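Local coordinates for protein 2'-deoxycytidine 5'-triphosphate deaminase (Agrobacterium tumefaciens, PDB 2R9Q) that probably catalyses the hydrolytic deamination of dCTP to dUTP, supplying the precursor of thymidine nucleotides, at residues 35-40 with 44-49. Residues are numbered along the deposited sequence; the frame is centred on the assembly and turned at random.
Sequences VDQVQP and DLRLGS
Gln-37 and Asp-44 face each other across the open end of a tight antiparallel beta hairpin, strands 38-39 and 42-46, where the backbone N of Asp-44 donates to O of Gln-37 over 3.0 Å. The hairpin belongs to the dUTPase-like N-terminal domain, and its longer strand also pairs with strand 162-170. The backbone before Gln-37 leaves the ladder, and the Gln-37 side chain carries on the pairing. With CG anti to the backbone N (chi1 -153°) and the rest extended, the side chain runs alongside 44-46, and NE2 reaches O of Asp-44 at 2.8 Å in a nearly straight bond, tilted from the carbonyl plane. Glutamine suits this place because its other amide atom is an acceptor: OE1 takes the N-H of Asp-34, which helps fix the rotation of the amide. The same oxygen lies 3.1 Å above the guanidinium plane of Arg-46, over its centre, a contact probably favoured by charge although no hydrogen bond forms. Arginine suits its place because its N-H groups serve several acceptors: NE forms a salt bridge with Glu-98, NH1 bonds to Ser-29 OG and the carbonyl of Ala-31, and NH2 to the carbonyl of Asp-32, tying the strand to the loop before the hairpin. The short side chain of Asp-44 holds a carboxylate that gathers several donors at once: OD1 accepts from Gln-165, and OD2 forms salt bridges with Lys-113 and Arg-162, which probably stabilise its negative charge. Gln-39, bent at chi2 (-58°), lays its amide beside that carboxylate, NE2 lying 3.7 Å from OD2 of Asp-44.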
loop_
_atom_site.group_PDB
_atom_site.type_symbol
_atom_site.label_atom_id
_atom_site.label_comp_id
_atom_site.label_asym_id
_atom_site.label_seq_id
_atom_site.Cartn_x
_atom_site.Cartn_y
_atom_site.Cartn_z
ATOM N N VAL B 35 -33.179 18.379 -17.077
ATOM C CA VAL B 35 -34.590 18.182 -16.686
ATOM C C VAL B 35 -34.678 17.565 -15.290
ATOM O O VAL B 35 -35.515 17.967 -14.479
ATOM C CB VAL B 35 -35.411 17.335 -17.731
ATOM C CG1 VAL B 35 -34.711 16.020 -18.057
ATOM C CG2 VAL B 35 -36.867 17.115 -17.235
ATOM N N ASP B 36 -33.753 16.647 -15.000
ATOM C CA ASP B 36 -33.733 15.905 -13.750
ATOM C C ASP B 36 -32.681 16.400 -12.752
ATOM O O ASP B 36 -32.288 15.657 -11.837
ATOM C CB ASP B 36 -33.525 14.429 -14.065
ATOM C CG ASP B 36 -32.193 14.152 -14.716
ATOM O OD1 ASP B 36 -31.627 15.041 -15.380
ATOM O OD2 ASP B 36 -31.704 13.031 -14.560
ATOM N N GLN B 37 -32.256 17.659 -12.900
ATOM C CA GLN B 37 -31.157 18.194 -12.086
ATOM C C GLN B 37 -31.594 18.604 -10.692
ATOM O O GLN B 37 -30.809 18.486 -9.738
ATOM C CB GLN B 37 -30.454 19.361 -12.760
ATOM C CG GLN B 37 -29.023 19.498 -12.333
ATOM C CD GLN B 37 -28.356 20.714 -12.930
ATOM O OE1 GLN B 37 -28.536 21.008 -14.097
ATOM N NE2 GLN B 37 -27.579 21.418 -12.130
ATOM N N VAL B 38 -32.837 19.069 -10.582
ATOM C CA VAL B 38 -33.410 19.495 -9.308
ATOM C C VAL B 38 -34.108 18.296 -8.667
ATOM O O VAL B 38 -35.018 17.692 -9.247
ATOM C CB VAL B 38 -34.394 20.685 -9.471
ATOM C CG1 VAL B 38 -34.889 21.173 -8.104
ATOM C CG2 VAL B 38 -33.736 21.838 -10.293
ATOM N N GLN B 39 -33.624 17.925 -7.494
ATOM C CA GLN B 39 -34.180 16.839 -6.741
ATOM C C GLN B 39 -35.224 17.469 -5.826
ATOM O O GLN B 39 -35.300 18.705 -5.732
ATOM C CB GLN B 39 -33.076 16.096 -5.964
ATOM C CG GLN B 39 -31.871 15.643 -6.799
ATOM C CD GLN B 39 -32.250 14.735 -7.921
ATOM O OE1 GLN B 39 -33.232 14.004 -7.840
ATOM N NE2 GLN B 39 -31.496 14.797 -9.002
ATOM N N PRO B 40 -36.057 16.631 -5.179
ATOM C CA PRO B 40 -37.074 17.098 -4.225
ATOM C C PRO B 40 -36.585 18.098 -3.147
ATOM O O PRO B 40 -37.292 19.044 -2.864
ATOM C CB PRO B 40 -37.576 15.798 -3.602
ATOM C CG PRO B 40 -37.347 14.769 -4.625
ATOM C CD PRO B 40 -36.121 15.166 -5.363
ATOM N N ASP B 44 -28.416 18.721 -7.863
ATOM C CA ASP B 44 -27.173 18.255 -8.499
ATOM C C ASP B 44 -26.351 19.390 -9.100
ATOM O O ASP B 44 -26.889 20.336 -9.684
ATOM C CB ASP B 44 -27.448 17.210 -9.577
ATOM C CG ASP B 44 -27.817 15.861 -8.988
ATOM O OD1 ASP B 44 -28.005 15.790 -7.745
ATOM O OD2 ASP B 44 -27.905 14.885 -9.772
ATOM N N LEU B 45 -25.044 19.266 -8.903
ATOM C CA LEU B 45 -24.055 20.189 -9.404
ATOM C C LEU B 45 -23.285 19.520 -10.531
ATOM O O LEU B 45 -22.972 18.343 -10.461
ATOM C CB LEU B 45 -23.092 20.613 -8.286
ATOM C CG LEU B 45 -23.659 21.320 -7.063
ATOM C CD1 LEU B 45 -22.597 21.276 -5.939
ATOM C CD2 LEU B 45 -24.104 22.742 -7.416
ATOM N N ARG B 46 -22.987 20.287 -11.564
ATOM C CA ARG B 46 -22.341 19.793 -12.748
ATOM C C ARG B 46 -20.951 20.373 -12.873
ATOM O O ARG B 46 -20.740 21.541 -12.620
ATOM C CB ARG B 46 -23.130 20.185 -14.007
ATOM C CG ARG B 46 -24.542 19.657 -14.116
ATOM C CD ARG B 46 -25.244 20.205 -15.335
ATOM N NE ARG B 46 -25.636 21.617 -15.201
ATOM C CZ ARG B 46 -26.363 22.277 -16.107
ATOM N NH1 ARG B 46 -26.661 23.551 -15.924
ATOM N NH2 ARG B 46 -26.806 21.668 -17.192
ATOM N N LEU B 47 -20.031 19.532 -13.320
ATOM C CA LEU B 47 -18.682 19.941 -13.697
ATOM C C LEU B 47 -18.663 20.863 -14.908
ATOM O O LEU B 47 -19.423 20.684 -15.895
ATOM C CB LEU B 47 -17.782 18.723 -14.008
ATOM C CG LEU B 47 -17.721 17.546 -13.025
ATOM C CD1 LEU B 47 -16.656 16.537 -13.469
ATOM C CD2 LEU B 47 -17.518 18.023 -11.600
ATOM N N GLY B 48 -17.790 21.852 -14.798
ATOM C CA GLY B 48 -17.412 22.716 -15.903
ATOM C C GLY B 48 -16.469 22.011 -16.888
ATOM O O GLY B 48 -16.339 20.792 -16.871
ATOM N N SER B 49 -15.841 22.810 -17.747
ATOM C CA SER B 49 -14.981 22.333 -18.845
ATOM C C SER B 49 -13.486 22.092 -18.523
ATOM O O SER B 49 -12.780 21.544 -19.344
ATOM C CB SER B 49 -15.061 23.339 -19.995
ATOM O OG SER B 49 -16.404 23.552 -20.401
#